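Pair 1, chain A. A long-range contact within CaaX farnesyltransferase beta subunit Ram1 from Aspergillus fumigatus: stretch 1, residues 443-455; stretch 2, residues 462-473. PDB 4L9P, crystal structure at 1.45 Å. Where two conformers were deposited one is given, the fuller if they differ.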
# COMPACT_ATOMS: atom_id res chain seq x y z
N THR A 443 -14.66 7.58 4.36
CA THR A 443 -14.96 6.19 4.73
C THR A 443 -15.64 6.09 6.08
O THR A 443 -16.58 5.31 6.27
CB THR A 443 -13.63 5.39 4.82
OG1 THR A 443 -13.02 5.37 3.54
CG2 THR A 443 -13.79 3.94 5.38
N VAL A 444 -15.17 6.89 7.05
CA VAL A 444 -15.78 6.80 8.39
C VAL A 444 -17.22 7.32 8.43
O VAL A 444 -17.94 7.04 9.40
CB VAL A 444 -14.97 7.51 9.50
CG1 VAL A 444 -13.51 7.03 9.58
CG2 VAL A 444 -15.02 8.99 9.43
N GLN A 445 -17.60 8.05 7.42
CA GLN A 445 -18.94 8.67 7.39
C GLN A 445 -19.98 7.81 6.71
O GLN A 445 -21.13 8.26 6.60
CB GLN A 445 -18.82 10.01 6.70
CG GLN A 445 -17.91 10.95 7.42
CD GLN A 445 -17.63 12.24 6.63
OE1 GLN A 445 -17.79 12.28 5.40
NE2 GLN A 445 -17.16 13.27 7.33
N TYR A 446 -19.63 6.62 6.21
CA TYR A 446 -20.60 5.77 5.52
C TYR A 446 -20.52 4.34 5.96
O TYR A 446 -19.42 3.84 6.32
CB TYR A 446 -20.33 5.77 3.97
CG TYR A 446 -20.62 7.13 3.43
CD1 TYR A 446 -21.94 7.45 3.09
CD2 TYR A 446 -19.63 8.12 3.32
CE1 TYR A 446 -22.29 8.75 2.72
CE2 TYR A 446 -19.93 9.44 2.91
CZ TYR A 446 -21.27 9.75 2.66
OH TYR A 446 -21.61 11.03 2.35
N TYR A 447 -21.66 3.66 5.89
CA TYR A 447 -21.70 2.19 5.81
C TYR A 447 -21.41 1.85 4.33
O TYR A 447 -22.15 2.34 3.44
CB TYR A 447 -23.12 1.70 6.13
CG TYR A 447 -23.58 2.00 7.56
CD1 TYR A 447 -23.15 1.21 8.60
CD2 TYR A 447 -24.49 3.04 7.84
CE1 TYR A 447 -23.59 1.45 9.91
CE2 TYR A 447 -24.92 3.30 9.13
CZ TYR A 447 -24.45 2.50 10.17
OH TYR A 447 -24.87 2.74 11.46
N HIS A 448 -20.35 1.07 4.07
CA HIS A 448 -20.09 0.62 2.71
C HIS A 448 -20.25 -0.90 2.76
O HIS A 448 -19.63 -1.57 3.59
CB HIS A 448 -18.61 0.94 2.34
CG HIS A 448 -18.39 2.39 2.01
ND1 HIS A 448 -19.01 3.03 0.95
CD2 HIS A 448 -17.57 3.32 2.60
CE1 HIS A 448 -18.60 4.30 0.91
NE2 HIS A 448 -17.72 4.50 1.89
N TYR A 449 -21.03 -1.46 1.87
CA TYR A 449 -21.29 -2.92 1.89
C TYR A 449 -21.61 -3.41 0.50
O TYR A 449 -21.93 -2.61 -0.39
CB TYR A 449 -22.49 -3.21 2.83
CG TYR A 449 -23.70 -2.39 2.53
CD1 TYR A 449 -23.90 -1.15 3.12
CD2 TYR A 449 -24.67 -2.86 1.65
CE1 TYR A 449 -25.03 -0.37 2.80
CE2 TYR A 449 -25.81 -2.10 1.36
CZ TYR A 449 -25.96 -0.87 1.91
OH TYR A 449 -27.10 -0.16 1.60
N CYS A 450 -21.44 -4.72 0.26
CA CYS A 450 -21.71 -5.26 -1.08
C CYS A 450 -23.09 -5.96 -1.04
O CYS A 450 -23.59 -6.37 0.02
CB CYS A 450 -20.54 -6.15 -1.58
SG CYS A 450 -20.28 -7.60 -0.54
N THR A 451 -23.74 -6.04 -2.18
CA THR A 451 -25.13 -6.48 -2.28
C THR A 451 -25.28 -7.51 -3.39
O THR A 451 -24.32 -7.83 -4.08
CB THR A 451 -26.06 -5.28 -2.57
OG1 THR A 451 -25.87 -4.86 -3.94
CG2 THR A 451 -25.83 -4.11 -1.59
N ASP A 452 -26.49 -8.02 -3.54
CA ASP A 452 -26.82 -8.95 -4.62
C ASP A 452 -27.35 -8.21 -5.85
O ASP A 452 -27.93 -8.85 -6.76
CB ASP A 452 -27.84 -10.01 -4.14
CG ASP A 452 -29.17 -9.40 -3.64
OD1 ASP A 452 -29.30 -8.16 -3.61
OD2 ASP A 452 -30.11 -10.16 -3.26
N SER A 453 -27.18 -6.89 -5.86
CA SER A 453 -27.63 -6.06 -6.97
C SER A 453 -26.50 -5.31 -7.63
O SER A 453 -25.95 -4.39 -7.05
CB SER A 453 -28.67 -5.06 -6.43
OG SER A 453 -29.26 -4.37 -7.52
N SER A 454 -26.14 -5.72 -8.83
CA SER A 454 -24.99 -5.13 -9.49
C SER A 454 -25.35 -4.23 -10.63
O SER A 454 -26.32 -4.51 -11.31
CB SER A 454 -24.02 -6.23 -9.95
OG SER A 454 -22.88 -5.68 -10.60
N VAL A 455 -24.62 -3.14 -10.83
CA VAL A 455 -24.83 -2.34 -12.04
C VAL A 455 -24.22 -3.00 -13.27
O VAL A 455 -24.56 -2.63 -14.39
CB VAL A 455 -24.33 -0.87 -11.94
CG1 VAL A 455 -24.97 -0.14 -10.78
CG2 VAL A 455 -22.85 -0.80 -11.86
N SER A 462 -18.89 -8.85 -10.99
CA SER A 462 -20.24 -8.43 -10.62
C SER A 462 -20.31 -7.88 -9.19
O SER A 462 -20.96 -6.84 -8.95
CB SER A 462 -21.25 -9.57 -10.86
OG SER A 462 -22.56 -9.19 -10.54
N SER A 463 -19.63 -8.54 -8.26
CA SER A 463 -19.67 -8.09 -6.89
C SER A 463 -19.06 -6.69 -6.75
O SER A 463 -19.55 -5.83 -6.01
CB SER A 463 -18.93 -9.11 -6.02
OG SER A 463 -18.90 -8.69 -4.67
N ALA A 464 -17.99 -6.43 -7.49
CA ALA A 464 -17.32 -5.12 -7.41
C ALA A 464 -18.24 -3.99 -7.78
O ALA A 464 -18.06 -2.88 -7.31
CB ALA A 464 -16.09 -5.06 -8.33
N PHE A 465 -19.22 -4.29 -8.64
CA PHE A 465 -20.21 -3.27 -9.05
C PHE A 465 -21.51 -3.34 -8.26
O PHE A 465 -22.54 -2.76 -8.69
CB PHE A 465 -20.41 -3.28 -10.58
CG PHE A 465 -19.15 -2.84 -11.32
CD1 PHE A 465 -18.82 -1.48 -11.36
CD2 PHE A 465 -18.28 -3.75 -11.91
CE1 PHE A 465 -17.63 -1.04 -11.98
CE2 PHE A 465 -17.07 -3.30 -12.54
CZ PHE A 465 -16.78 -1.96 -12.57
N SER A 466 -21.48 -4.05 -7.14
CA SER A 466 -22.66 -4.23 -6.29
C SER A 466 -22.55 -3.40 -5.01
O SER A 466 -23.47 -3.41 -4.19
CB SER A 466 -22.82 -5.71 -5.94
OG SER A 466 -21.93 -6.08 -4.89
N TRP A 467 -21.42 -2.70 -4.77
CA TRP A 467 -21.24 -1.95 -3.53
C TRP A 467 -22.19 -0.76 -3.45
O TRP A 467 -22.36 -0.02 -4.42
CB TRP A 467 -19.77 -1.46 -3.47
CG TRP A 467 -18.81 -2.55 -3.13
CD1 TRP A 467 -18.29 -3.52 -3.99
CD2 TRP A 467 -18.33 -2.88 -1.82
NE1 TRP A 467 -17.47 -4.38 -3.28
CE2 TRP A 467 -17.47 -4.03 -1.96
CE3 TRP A 467 -18.48 -2.28 -0.55
CZ2 TRP A 467 -16.77 -4.56 -0.88
CZ3 TRP A 467 -17.82 -2.86 0.53
CH2 TRP A 467 -17.00 -3.99 0.36
N LYS A 468 -22.80 -0.62 -2.28
CA LYS A 468 -23.75 0.45 -1.98
C LYS A 468 -23.35 1.11 -0.69
O LYS A 468 -22.43 0.65 0.01
CB LYS A 468 -25.20 -0.10 -1.93
CG LYS A 468 -25.56 -0.64 -3.34
CD LYS A 468 -26.99 -0.73 -3.61
CE LYS A 468 -27.31 -1.59 -4.85
NZ LYS A 468 -26.70 -1.21 -6.18
N HIS A 469 -24.02 2.21 -0.36
CA HIS A 469 -23.60 2.97 0.83
C HIS A 469 -24.81 3.57 1.50
O HIS A 469 -25.84 3.86 0.83
CB HIS A 469 -22.61 4.09 0.45
CG HIS A 469 -23.07 4.92 -0.71
ND1 HIS A 469 -23.91 6.01 -0.54
CD2 HIS A 469 -22.81 4.84 -2.03
CE1 HIS A 469 -24.19 6.53 -1.73
NE2 HIS A 469 -23.52 5.86 -2.65
N ASP A 470 -24.73 3.69 2.81
CA ASP A 470 -25.74 4.41 3.63
C ASP A 470 -24.95 5.37 4.50
O ASP A 470 -23.81 5.08 4.90
CB ASP A 470 -26.51 3.49 4.65
CG ASP A 470 -27.25 2.27 4.02
OD1 ASP A 470 -27.56 1.31 4.74
OD2 ASP A 470 -27.50 2.24 2.85
N PRO A 471 -25.50 6.53 4.86
CA PRO A 471 -24.73 7.41 5.75
C PRO A 471 -24.61 6.83 7.14
O PRO A 471 -25.56 6.26 7.67
CB PRO A 471 -25.51 8.75 5.76
CG PRO A 471 -26.72 8.47 5.16
CD PRO A 471 -26.75 7.17 4.41
N ASN A 472 -23.45 7.01 7.75
CA ASN A 472 -23.31 6.71 9.17
C ASN A 472 -23.23 8.07 9.86
O ASN A 472 -22.20 8.74 9.85
CB ASN A 472 -22.08 5.86 9.41
CG ASN A 472 -22.14 5.20 10.73
OD1 ASN A 472 -22.95 5.60 11.54
ND2 ASN A 472 -21.34 4.19 10.95
N PHE A 473 -24.36 8.48 10.40
CA PHE A 473 -24.56 9.85 10.80
C PHE A 473 -23.73 10.26 12.01
O PHE A 473 -23.47 9.45 12.91
CB PHE A 473 -26.06 10.10 11.13
CG PHE A 473 -26.94 10.18 9.92
CD1 PHE A 473 -26.65 11.08 8.89
CD2 PHE A 473 -28.05 9.34 9.80
CE1 PHE A 473 -27.49 11.22 7.75
CE2 PHE A 473 -28.89 9.47 8.67
CZ PHE A 473 -28.58 10.41 7.65
O HOH W 1 -19.86 1.09 -0.92
O HOH W 2 -21.51 -8.94 -3.68
O HOH W 3 -28.42 -2.04 -8.16

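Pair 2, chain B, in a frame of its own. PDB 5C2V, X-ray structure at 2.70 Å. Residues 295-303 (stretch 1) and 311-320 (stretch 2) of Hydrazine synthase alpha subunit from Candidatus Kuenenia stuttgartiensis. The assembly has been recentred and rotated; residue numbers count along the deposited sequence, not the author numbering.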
# COMPACT_ATOMS: atom_id res chain seq x y z
N ASP B 295 -26.95 3.84 -18.71
CA ASP B 295 -25.53 3.83 -19.06
C ASP B 295 -24.83 2.54 -18.63
O ASP B 295 -23.62 2.40 -18.81
CB ASP B 295 -24.81 5.04 -18.45
CG ASP B 295 -25.29 5.38 -17.05
OD1 ASP B 295 -25.72 4.45 -16.33
OD2 ASP B 295 -25.24 6.57 -16.68
N ARG B 296 -25.60 1.62 -18.05
CA ARG B 296 -25.08 0.33 -17.59
C ARG B 296 -23.91 0.48 -16.63
O ARG B 296 -22.79 0.07 -16.94
CB ARG B 296 -24.67 -0.53 -18.79
CG ARG B 296 -25.81 -1.35 -19.37
CD ARG B 296 -25.40 -1.96 -20.71
NE ARG B 296 -26.14 -3.18 -21.00
CZ ARG B 296 -25.63 -4.41 -20.90
NH1 ARG B 296 -24.37 -4.57 -20.52
NH2 ARG B 296 -26.38 -5.47 -21.18
N LYS B 297 -24.17 1.07 -15.47
CA LYS B 297 -23.13 1.26 -14.47
C LYS B 297 -23.43 0.45 -13.22
O LYS B 297 -24.56 0.45 -12.72
CB LYS B 297 -23.00 2.74 -14.09
CG LYS B 297 -22.52 3.64 -15.22
CD LYS B 297 -22.42 5.08 -14.76
CE LYS B 297 -21.90 5.98 -15.87
NZ LYS B 297 -21.83 7.40 -15.43
N ILE B 298 -22.42 -0.25 -12.71
CA ILE B 298 -22.55 -0.89 -11.41
C ILE B 298 -22.37 0.19 -10.36
O ILE B 298 -21.31 0.81 -10.26
CB ILE B 298 -21.50 -2.00 -11.20
CG1 ILE B 298 -21.58 -3.04 -12.32
CG2 ILE B 298 -21.68 -2.65 -9.84
CD1 ILE B 298 -20.52 -4.12 -12.22
N VAL B 299 -23.42 0.41 -9.58
CA VAL B 299 -23.41 1.43 -8.54
C VAL B 299 -23.48 0.74 -7.19
O VAL B 299 -24.39 -0.05 -6.93
CB VAL B 299 -24.59 2.41 -8.68
CG1 VAL B 299 -24.65 3.35 -7.49
CG2 VAL B 299 -24.48 3.19 -9.99
N TYR B 300 -22.51 1.03 -6.33
CA TYR B 300 -22.41 0.33 -5.06
C TYR B 300 -22.03 1.25 -3.91
O TYR B 300 -21.52 2.35 -4.11
CB TYR B 300 -21.39 -0.81 -5.18
CG TYR B 300 -19.98 -0.37 -5.51
CD1 TYR B 300 -19.62 -0.02 -6.81
CD2 TYR B 300 -19.00 -0.31 -4.53
CE1 TYR B 300 -18.33 0.37 -7.11
CE2 TYR B 300 -17.70 0.08 -4.82
CZ TYR B 300 -17.38 0.42 -6.12
OH TYR B 300 -16.10 0.82 -6.42
N VAL B 301 -22.30 0.77 -2.70
CA VAL B 301 -21.94 1.48 -1.49
C VAL B 301 -20.50 1.16 -1.13
O VAL B 301 -20.14 -0.00 -0.89
CB VAL B 301 -22.86 1.10 -0.31
CG1 VAL B 301 -22.29 1.63 1.00
CG2 VAL B 301 -24.27 1.63 -0.54
N GLU B 302 -19.68 2.20 -1.12
CA GLU B 302 -18.29 2.08 -0.72
C GLU B 302 -18.15 2.62 0.70
O GLU B 302 -18.20 3.83 0.93
CB GLU B 302 -17.38 2.84 -1.69
CG GLU B 302 -15.92 2.45 -1.62
CD GLU B 302 -15.07 3.25 -2.59
OE1 GLU B 302 -14.68 2.69 -3.64
OE2 GLU B 302 -14.79 4.43 -2.31
N SER B 303 -17.97 1.71 1.64
CA SER B 303 -17.86 2.05 3.05
C SER B 303 -16.41 2.24 3.46
O SER B 303 -15.54 1.46 3.06
CB SER B 303 -18.51 0.97 3.92
OG SER B 303 -17.84 -0.27 3.78
N GLY B 311 -21.86 4.39 3.84
CA GLY B 311 -20.67 4.96 3.24
C GLY B 311 -21.00 5.91 2.10
O GLY B 311 -22.06 6.53 2.09
N GLN B 312 -20.07 6.04 1.16
CA GLN B 312 -20.30 6.84 -0.03
C GLN B 312 -20.81 5.98 -1.19
O GLN B 312 -21.01 4.78 -1.04
CB GLN B 312 -19.02 7.58 -0.44
CG GLN B 312 -18.47 8.49 0.64
CD GLN B 312 -19.45 9.57 1.05
OE1 GLN B 312 -20.28 10.01 0.26
NE2 GLN B 312 -19.37 9.99 2.31
N LEU B 313 -21.01 6.61 -2.34
CA LEU B 313 -21.47 5.90 -3.53
C LEU B 313 -20.41 5.88 -4.62
O LEU B 313 -19.92 6.93 -5.03
CB LEU B 313 -22.76 6.53 -4.07
CG LEU B 313 -24.02 6.42 -3.21
CD1 LEU B 313 -25.21 7.06 -3.92
CD2 LEU B 313 -24.32 4.96 -2.87
N ALA B 314 -20.06 4.69 -5.09
CA ALA B 314 -19.08 4.55 -6.16
C ALA B 314 -19.68 3.81 -7.35
O ALA B 314 -20.68 3.11 -7.20
CB ALA B 314 -17.84 3.83 -5.65
N ALA B 315 -19.07 3.96 -8.52
CA ALA B 315 -19.60 3.33 -9.72
C ALA B 315 -18.51 2.89 -10.70
O ALA B 315 -17.52 3.59 -10.90
CB ALA B 315 -20.58 4.26 -10.42
N VAL B 316 -18.71 1.72 -11.30
CA VAL B 316 -17.85 1.24 -12.38
C VAL B 316 -18.70 0.59 -13.46
O VAL B 316 -19.59 -0.20 -13.15
CB VAL B 316 -16.78 0.24 -11.89
CG1 VAL B 316 -15.67 0.95 -11.13
CG2 VAL B 316 -17.41 -0.85 -11.03
N SER B 317 -18.44 0.92 -14.72
CA SER B 317 -19.24 0.42 -15.83
C SER B 317 -19.28 -1.11 -15.86
O SER B 317 -18.25 -1.76 -15.72
CB SER B 317 -18.71 0.94 -17.17
OG SER B 317 -17.57 0.21 -17.59
N TRP B 318 -20.48 -1.66 -16.02
CA TRP B 318 -20.65 -3.11 -16.05
C TRP B 318 -19.98 -3.72 -17.28
O TRP B 318 -19.41 -4.81 -17.20
CB TRP B 318 -22.14 -3.48 -16.04
CG TRP B 318 -22.40 -4.84 -16.59
CD1 TRP B 318 -22.88 -5.14 -17.84
CD2 TRP B 318 -22.19 -6.10 -15.94
NE1 TRP B 318 -22.98 -6.50 -17.99
CE2 TRP B 318 -22.57 -7.11 -16.84
CE3 TRP B 318 -21.73 -6.46 -14.67
CZ2 TRP B 318 -22.49 -8.46 -16.52
CZ3 TRP B 318 -21.65 -7.80 -14.35
CH2 TRP B 318 -22.03 -8.79 -15.27
N ASP B 319 -20.06 -3.02 -18.40
CA ASP B 319 -19.49 -3.51 -19.65
C ASP B 319 -17.97 -3.62 -19.57
O ASP B 319 -17.39 -4.62 -20.00
CB ASP B 319 -19.89 -2.59 -20.81
CG ASP B 319 -21.39 -2.57 -21.05
OD1 ASP B 319 -22.06 -3.57 -20.73
OD2 ASP B 319 -21.90 -1.54 -21.55
N ALA B 320 -17.33 -2.60 -19.01
CA ALA B 320 -15.89 -2.61 -18.84
C ALA B 320 -15.50 -2.19 -17.42
O ALA B 320 -15.13 -1.03 -17.20
CB ALA B 320 -15.22 -1.71 -19.86

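Both pairs are two-stranded antiparallel arrangements. The strand axes approach to 4.5 Å in pair 1 and 4.4 Å in pair 2, and their directions differ by 160° and 159°. Fourteen central residues superpose with an RMSD of 0.6 Å.

The hydrogen-bonded pairs coincide. Tyr447(A) with Asp470(A) matches Ile298(B) with Val316(B), and Tyr449(A) with Lys468(A) matches Tyr300(B) with Ala314(B). Each pair is closed by two backbone bonds. For example, Tyr449(A) N donates to Lys468(A) O at 3.1 Å, and Tyr300(B) N donates to Ala314(B) O at 2.9 Å. At one end, Asn472(A) N donates to Gln445(A) O at 2.9 Å, and Trp318(B) N donates to Arg296(B) O at 3.0 Å.

The clearest shared side chain is the tyrosine. Tyr449(A) and Tyr300(B) are both p rotamers, with side-chain centres 0.5 Å apart. Their neighbours differ. In pair 1, Tyr449(A) OH donates to Asp470(A) OD2 at 2.7 Å, so the ring reaches a carboxylate on its own face of the sheet. In pair 2, the acid's position is held by Val316(B), and the contact is apolar: Tyr300(B) CE1 lies 4.2 Å from Val316(B) CG2. Ala314(B) CB also packs over the ring face, 3.5 Å from Tyr300(B) CZ. Its counterpart Lys468(A) also packs on the tyrosine, with CB 3.9 Å from Tyr449(A) CE2, and its longer chain goes on to Ser453(A), where Lys468(A) NZ makes a weak hydrogen bond to Ser453(A) O at 3.4 Å.

On the other face, His448(A) and His469(A) match Val299(B) and Ala315(B). Both pairs pack directly here: Val299(B) CG2 is 4.1 Å from Ala315(B) CB, and His448(A) ND1 is 3.8 Å from His469(A) CB. The histidine nitrogen also takes part in a water link, with the water 2.8 Å from His448(A) ND1 and 2.8 Å from Lys468(A) O.

Cys450(A) and Val301(B) have nearly coincident side-chain centres. Cys450(A) CB sits over the face of the Trp467(A) indole, 3.8 Å from CE2. Val301(B) meets the matching Leu313(B) through aliphatic carbons, CG2 to CD2 at 4.1 Å. One position further, Thr451(A) OG1 donates to Ser466(A) O at 2.8 Å. At the matched place, the backbones of Glu302(B) and Gln312(B) pair through two hydrogen bonds.

Near the opposite end, Tyr447(A) receives Asn472(A) CB over its ring face. The matched Ile298(B) instead places CD1 at the edge of the Trp318(B) ring, 3.6 Å from CE3. Arg296(B) adds a salt bridge, NH1 to Asp319(B) OD1 at 2.5 Å. The matching Gln445(A) turns its side chain to partners elsewhere in the structure.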